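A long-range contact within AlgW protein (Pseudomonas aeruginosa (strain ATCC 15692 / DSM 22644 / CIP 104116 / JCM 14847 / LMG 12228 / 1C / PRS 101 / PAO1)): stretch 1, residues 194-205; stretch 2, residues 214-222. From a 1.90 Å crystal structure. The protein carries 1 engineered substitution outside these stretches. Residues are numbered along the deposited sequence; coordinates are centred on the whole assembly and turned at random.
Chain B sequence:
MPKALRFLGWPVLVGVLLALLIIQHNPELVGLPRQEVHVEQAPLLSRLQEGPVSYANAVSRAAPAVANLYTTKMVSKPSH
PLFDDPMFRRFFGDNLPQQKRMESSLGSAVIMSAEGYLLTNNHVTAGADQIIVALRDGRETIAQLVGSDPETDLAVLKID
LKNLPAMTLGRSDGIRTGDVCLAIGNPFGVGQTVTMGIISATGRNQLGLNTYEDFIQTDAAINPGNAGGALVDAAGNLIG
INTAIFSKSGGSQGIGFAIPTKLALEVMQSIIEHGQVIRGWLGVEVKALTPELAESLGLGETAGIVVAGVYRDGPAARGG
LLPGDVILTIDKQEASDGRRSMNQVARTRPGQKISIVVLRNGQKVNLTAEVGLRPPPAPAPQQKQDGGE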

ATOM      1  N   VAL B 194     -12.692  -1.511  -4.662  1.00 14.78           N
ATOM      2  CA  VAL B 194     -12.449  -0.077  -4.536  1.00 16.99           C
ATOM      3  C   VAL B 194     -11.241   0.122  -3.638  1.00 15.51           C
ATOM      4  O   VAL B 194     -11.226  -0.375  -2.524  1.00 15.52           O
ATOM      5  CB  VAL B 194     -13.666   0.698  -3.989  1.00 18.23           C
ATOM      6  CG1 VAL B 194     -13.359   2.234  -4.010  1.00 19.74           C
ATOM      7  CG2 VAL B 194     -14.893   0.416  -4.828  1.00 18.47           C
ATOM      8  N   THR B 195     -10.257   0.884  -4.100  1.00 15.37           N
ATOM      9  CA  THR B 195      -9.145   1.286  -3.244  1.00 13.96           C
ATOM     10  C   THR B 195      -9.062   2.803  -3.179  1.00 15.04           C
ATOM     11  O   THR B 195      -9.518   3.490  -4.073  1.00 18.01           O
ATOM     12  CB  THR B 195      -7.820   0.703  -3.728  1.00 14.12           C
ATOM     13  OG1 THR B 195      -7.655   1.033  -5.115  1.00 18.61           O
ATOM     14  CG2 THR B 195      -7.817  -0.793  -3.590  1.00 11.73           C
ATOM     15  N   MET B 196      -8.418   3.314  -2.132  1.00 14.23           N
ATOM     16  CA  MET B 196      -8.399   4.735  -1.847  1.00 16.25           C
ATOM     17  C   MET B 196      -6.968   5.222  -1.670  1.00 17.81           C
ATOM     18  O   MET B 196      -6.143   4.536  -1.054  1.00 16.84           O
ATOM     19  CB  MET B 196      -9.198   5.024  -0.580  1.00 14.08           C
ATOM     20  CG  MET B 196      -9.383   6.484  -0.307  1.00 19.52           C
ATOM     21  SD  MET B 196      -8.064   7.150   0.753  1.00 22.59           S
ATOM     22  CE  MET B 196      -8.349   6.210   2.277  1.00 17.42           C
ATOM     23  N   GLY B 197      -6.696   6.424  -2.167  1.00 14.72           N
ATOM     24  CA  GLY B 197      -5.424   7.078  -1.912  1.00 19.07           C
ATOM     25  C   GLY B 197      -5.531   8.551  -2.279  1.00 19.39           C
ATOM     26  O   GLY B 197      -6.610   9.142  -2.231  1.00 17.70           O
ATOM     27  N   ILE B 198      -4.401   9.145  -2.654  1.00 15.86           N
ATOM     28  CA  ILE B 198      -4.409  10.546  -3.096  1.00 17.40           C
ATOM     29  C   ILE B 198      -3.787  10.640  -4.478  1.00 17.19           C
ATOM     30  O   ILE B 198      -3.072   9.741  -4.929  1.00 17.23           O
ATOM     31  CB  ILE B 198      -3.652  11.524  -2.160  1.00 15.95           C
ATOM     32  CG1 ILE B 198      -2.171  11.097  -2.015  1.00 14.49           C
ATOM     33  CG2 ILE B 198      -4.338  11.697  -0.785  1.00 19.25           C
ATOM     34  CD1 ILE B 198      -1.289  12.211  -1.471  1.00 15.76           C
ATOM     35  N   ILE B 199      -4.066  11.763  -5.147  1.00 16.90           N
ATOM     36  CA  ILE B 199      -3.261  12.180  -6.298  1.00 16.01           C
ATOM     37  C   ILE B 199      -1.851  12.434  -5.797  1.00 16.74           C
ATOM     38  O   ILE B 199      -1.636  13.341  -4.988  1.00 20.92           O
ATOM     39  CB  ILE B 199      -3.844  13.446  -6.958  1.00 18.21           C
ATOM     40  CG1 ILE B 199      -5.305  13.262  -7.346  1.00 16.28           C
ATOM     41  CG2 ILE B 199      -2.973  13.910  -8.163  1.00 21.66           C
ATOM     42  CD1 ILE B 199      -5.570  12.034  -8.222  1.00 20.04           C
ATOM     43  N   SER B 200      -0.889  11.641  -6.288  1.00 15.50           N
ATOM     44  CA  SER B 200       0.504  11.737  -5.870  1.00 17.60           C
ATOM     45  C   SER B 200       1.285  12.754  -6.691  1.00 21.17           C
ATOM     46  O   SER B 200       2.319  13.257  -6.229  1.00 17.57           O
ATOM     47  CB  SER B 200       1.175  10.370  -5.961  1.00 16.71           C
ATOM     48  OG  SER B 200       0.644   9.528  -4.961  1.00 18.24           O
ATOM     49  N   ALA B 201       0.835  13.005  -7.914  1.00 17.57           N
ATOM     50  CA  ALA B 201       1.473  13.899  -8.886  1.00 21.31           C
ATOM     51  C   ALA B 201       0.634  13.843 -10.156  1.00 23.52           C
ATOM     52  O   ALA B 201      -0.196  12.939 -10.349  1.00 21.04           O
ATOM     53  CB  ALA B 201       2.930  13.527  -9.179  1.00 19.32           C
ATOM     54  N   THR B 202       0.834  14.840 -11.009  1.00 24.69           N
ATOM     55  CA  THR B 202       0.162  14.880 -12.295  1.00 27.63           C
ATOM     56  C   THR B 202       1.181  15.191 -13.392  1.00 25.61           C
ATOM     57  O   THR B 202       2.309  15.611 -13.128  1.00 26.92           O
ATOM     58  CB  THR B 202      -0.995  15.909 -12.317  1.00 26.71           C
ATOM     59  OG1 THR B 202      -0.428  17.227 -12.287  1.00 30.21           O
ATOM     60  CG2 THR B 202      -1.920  15.755 -11.111  1.00 28.96           C
ATOM     61  N   GLY B 203       0.768  14.951 -14.632  1.00 26.58           N
ATOM     62  CA  GLY B 203       1.594  15.304 -15.782  1.00 26.73           C
ATOM     63  C   GLY B 203       2.772  14.383 -15.993  1.00 34.60           C
ATOM     64  O   GLY B 203       3.792  14.821 -16.531  1.00 34.61           O
ATOM     65  N   ARG B 204       2.670  13.107 -15.572  1.00 30.53           N
ATOM     66  CA  ARG B 204       3.814  12.197 -15.683  1.00 34.04           C
ATOM     67  C   ARG B 204       3.963  11.753 -17.133  1.00 39.40           C
ATOM     68  O   ARG B 204       3.257  10.867 -17.636  1.00 37.57           O
ATOM     69  CB  ARG B 204       3.652  10.996 -14.758  1.00 36.64           C
ATOM     70  CG  ARG B 204       3.831  11.368 -13.298  1.00 27.21           C
ATOM     71  CD  ARG B 204       5.289  11.543 -12.924  1.00 28.22           C
ATOM     72  NE  ARG B 204       5.463  11.340 -11.499  1.00 33.88           N
ATOM     73  CZ  ARG B 204       5.871  12.257 -10.626  1.00 31.58           C
ATOM     74  NH1 ARG B 204       6.149  13.491 -11.015  1.00 34.27           N
ATOM     75  NH2 ARG B 204       5.983  11.933  -9.337  1.00 26.97           N
ATOM     76  N   ASN B 205       4.865  12.426 -17.820  1.00 41.89           N
ATOM     77  CA  ASN B 205       5.473  11.930 -19.039  1.00 50.19           C
ATOM     78  C   ASN B 205       6.881  11.536 -18.636  1.00 51.91           C
ATOM     79  O   ASN B 205       7.268  11.700 -17.473  1.00 56.71           O
ATOM     80  CB  ASN B 205       5.411  12.991 -20.134  1.00 49.54           C
ATOM     81  CG  ASN B 205       5.744  14.375 -19.601  1.00 50.86           C
ATOM     82  OD1 ASN B 205       6.839  14.595 -19.092  1.00 58.72           O
ATOM     83  ND2 ASN B 205       4.791  15.305 -19.689  1.00 57.19           N
ATOM     84  N   ASP B 214       0.605  11.564 -20.232  1.00 34.57           N
ATOM     85  CA  ASP B 214       0.258  12.683 -19.361  1.00 31.97           C
ATOM     86  C   ASP B 214      -0.306  12.143 -18.036  1.00 30.26           C
ATOM     87  O   ASP B 214      -1.313  12.623 -17.526  1.00 24.33           O
ATOM     88  CB  ASP B 214      -0.732  13.614 -20.069  1.00 34.21           C
ATOM     89  CG  ASP B 214      -0.807  14.985 -19.425  1.00 44.59           C
ATOM     90  OD1 ASP B 214       0.159  15.357 -18.723  1.00 44.62           O
ATOM     91  OD2 ASP B 214      -1.816  15.694 -19.642  1.00 54.25           O
ATOM     92  N   PHE B 215       0.350  11.137 -17.460  1.00 29.93           N
ATOM     93  CA  PHE B 215      -0.269  10.339 -16.401  1.00 26.26           C
ATOM     94  C   PHE B 215      -0.523  11.136 -15.127  1.00 20.69           C
ATOM     95  O   PHE B 215       0.271  11.978 -14.712  1.00 22.90           O
ATOM     96  CB  PHE B 215       0.595   9.118 -16.057  1.00 21.31           C
ATOM     97  CG  PHE B 215       0.621   8.059 -17.116  1.00 25.68           C
ATOM     98  CD1 PHE B 215      -0.493   7.250 -17.349  1.00 22.56           C
ATOM     99  CD2 PHE B 215       1.750   7.847 -17.876  1.00 30.27           C
ATOM    100  CE1 PHE B 215      -0.470   6.267 -18.341  1.00 29.27           C
ATOM    101  CE2 PHE B 215       1.768   6.859 -18.877  1.00 31.92           C
ATOM    102  CZ  PHE B 215       0.662   6.081 -19.102  1.00 32.20           C
ATOM    103  N   ILE B 216      -1.659  10.881 -14.547  1.00 18.91           N
ATOM    104  CA  ILE B 216      -1.895  11.076 -13.129  1.00 20.32           C
ATOM    105  C   ILE B 216      -1.226   9.929 -12.381  1.00 19.15           C
ATOM    106  O   ILE B 216      -1.309   8.766 -12.812  1.00 20.15           O
ATOM    107  CB  ILE B 216      -3.402  11.113 -12.847  1.00 18.73           C
ATOM    108  CG1 ILE B 216      -4.061  12.240 -13.662  1.00 18.84           C
ATOM    109  CG2 ILE B 216      -3.638  11.351 -11.373  1.00 19.54           C
ATOM    110  CD1 ILE B 216      -5.622  12.106 -13.762  1.00 17.27           C
ATOM    111  N   GLN B 217      -0.540  10.255 -11.285  1.00 17.80           N
ATOM    112  CA  GLN B 217       0.063   9.275 -10.382  1.00 17.74           C
ATOM    113  C   GLN B 217      -0.790   9.176  -9.111  1.00 18.11           C
ATOM    114  O   GLN B 217      -1.298  10.184  -8.613  1.00 17.94           O
ATOM    115  CB  GLN B 217       1.516   9.655 -10.065  1.00 19.98           C
ATOM    116  CG  GLN B 217       2.337   8.548  -9.406  1.00 17.18           C
ATOM    117  CD  GLN B 217       3.748   8.976  -9.052  1.00 22.03           C
ATOM    118  OE1 GLN B 217       4.465   9.570  -9.862  1.00 22.64           O
ATOM    119  NE2 GLN B 217       4.157   8.671  -7.812  1.00 17.96           N
ATOM    120  N   THR B 218      -0.976   7.961  -8.574  1.00 15.45           N
ATOM    121  CA  THR B 218      -1.803   7.824  -7.370  1.00 16.20           C
ATOM    122  C   THR B 218      -1.241   6.729  -6.484  1.00 15.08           C
ATOM    123  O   THR B 218      -0.673   5.760  -6.981  1.00 17.81           O
ATOM    124  CB  THR B 218      -3.279   7.492  -7.705  1.00 23.60           C
ATOM    125  OG1 THR B 218      -4.029   7.360  -6.501  1.00 21.88           O
ATOM    126  CG2 THR B 218      -3.386   6.173  -8.492  1.00 18.05           C
ATOM    127  N   ASP B 219      -1.408   6.872  -5.160  1.00 13.45           N
ATOM    128  CA  ASP B 219      -1.028   5.754  -4.298  1.00 17.05           C
ATOM    129  C   ASP B 219      -2.215   4.856  -3.939  1.00 16.12           C
ATOM    130  O   ASP B 219      -2.030   3.916  -3.180  1.00 15.05           O
ATOM    131  CB  ASP B 219      -0.273   6.231  -3.052  1.00 16.28           C
ATOM    132  CG  ASP B 219      -1.112   7.123  -2.137  1.00 18.41           C
ATOM    133  OD1 ASP B 219      -2.240   7.514  -2.523  1.00 18.57           O
ATOM    134  OD2 ASP B 219      -0.626   7.438  -1.016  1.00 22.22           O
ATOM    135  N   ALA B 220      -3.401   5.070  -4.520  1.00 16.21           N
ATOM    136  CA  ALA B 220      -4.469   4.074  -4.376  1.00 17.92           C
ATOM    137  C   ALA B 220      -3.993   2.741  -4.950  1.00 15.31           C
ATOM    138  O   ALA B 220      -3.458   2.696  -6.055  1.00 19.03           O
ATOM    139  CB  ALA B 220      -5.741   4.538  -5.066  1.00 15.46           C
ATOM    140  N   ALA B 221      -4.138   1.661  -4.168  1.00 15.82           N
ATOM    141  CA  ALA B 221      -3.527   0.381  -4.542  1.00 18.29           C
ATOM    142  C   ALA B 221      -4.089  -0.037  -5.892  1.00 16.25           C
ATOM    143  O   ALA B 221      -5.308  -0.068  -6.092  1.00 18.52           O
ATOM    144  CB  ALA B 221      -3.786  -0.712  -3.489  1.00 16.08           C
ATOM    145  N   ILE B 222      -3.187  -0.297  -6.828  1.00 18.78           N
ATOM    146  CA  ILE B 222      -3.537  -0.662  -8.185  1.00 16.45           C
ATOM    147  C   ILE B 222      -2.691  -1.847  -8.567  1.00 16.62           C
ATOM    148  O   ILE B 222      -1.467  -1.801  -8.428  1.00 16.72           O
ATOM    149  CB  ILE B 222      -3.352   0.517  -9.162  1.00 21.43           C
ATOM    150  CG1 ILE B 222      -4.464   1.540  -8.953  1.00 16.68           C
ATOM    151  CG2 ILE B 222      -3.358   0.020 -10.605  1.00 20.57           C
ATOM    152  CD1 ILE B 222      -4.124   2.870  -9.630  1.00 19.42           C
TER
HETATM  153  O   HOH W   1      -4.767   1.833  -1.400  1.00 19.86           O
HETATM  154  O   HOH W   2      -2.997   4.153  -0.272  1.00 33.85           O
HETATM  155  O   HOH W   3       2.230   7.318  -5.904  1.00 19.45           O
HETATM  156  O   HOH W   4      -1.972  14.289 -15.808  1.00 32.08           O

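The shortest polar contact between the stretches joins two side chains. Arg204 NE donates to Gln217 OE1 at 2.6 Å, and Arg204 NH2 donates to the same Gln217 OE1 at 2.9 Å. The N-H...O angles, 144° and 130°, are those expected when one acceptor is shared by two donors, and the oxygen lies at the edge of the guanidinium, near its plane. Gln217 reaches this position with an extended chain (chi1 and chi2 both t), while Arg204 folds back through chi1 and chi2 both m. The amide also suits the site at its nitrogen: Gln217 NE2 donates at 3.0 Å to water 3, which in turn donates to Ser200 OG at 2.9 Å.

Asp219 supplies the second strong anchor. Its OD1 accepts from Ile198 N at 2.7 Å with an angle of 169°, a side chain taking the place of a strand partner just beyond the end of strand 215-218. With chi1 at 63°, the carboxylate comes nearer to stretch 1 although the CA-to-CB bond points sideways. Ile198 O is engaged too: Thr218 OG1 donates to it at 3.0 Å, and Asp219 N makes a weak bond to it, 3.3 Å at 152°. Thr218 OG1 also accepts from Ala220 N at 3.1 Å, bracing the turn out of the strand. Farther along, Thr195, with chi1 p, donates from OG1 to Ala221 O at 2.8 Å.

Main-chain bonds carry the antiparallel pairing alongside these anchors. Ser200 N donates to Gln217 O (2.8 Å, 158°) and Gln217 N to Ala201 O (2.9 Å, 170°). Arg204 and Phe215 bond reciprocally, Arg204 N to Phe215 O at 2.8 Å and Phe215 N to Arg204 O at 2.9 Å. The register is not continuous: it shifts by one residue between Ile199 and Ala201 and again between Ala201 and Arg204, giving two beta bulges, and the chain turns a corner at Thr202. Gly203 has phi of 74°, which favours glycine. Water 4 spans this corner, accepting from Gly203 N at 3.1 Å and donating to Asp214 O at 2.5 Å.

The close approach at Gly197 depends on a missing side chain. Its CA lies 3.3 Å from Asp219 OD1, and an ideal CB would clash at 2.3 Å from Asp219 OD1 and 2.4 Å from Ala220 N. Small size matters opposite as well, where the Ala220 CB points toward stretch 1 and sits 3.6 Å from Gly197 N. Water 1 lies between the stretches, accepting from Ala221 N at 2.8 Å and 3.1 Å from Met196 O.

Packing completes the contact, which buries 796 Å² summed over both sides. Gln217 has the most area covered, followed by Arg204. Ala201 and Gln217 share a sheet face, their CB atoms 4.2 Å apart; Arg204 and Phe215 lie on that face too, CB to CB 3.8 Å. Apolar contact between side chains is modest, with Ile199 CD1 meeting Ile216 CG2 at 3.8 Å. One cost remains: Ala201 N is buried without a partner in the model.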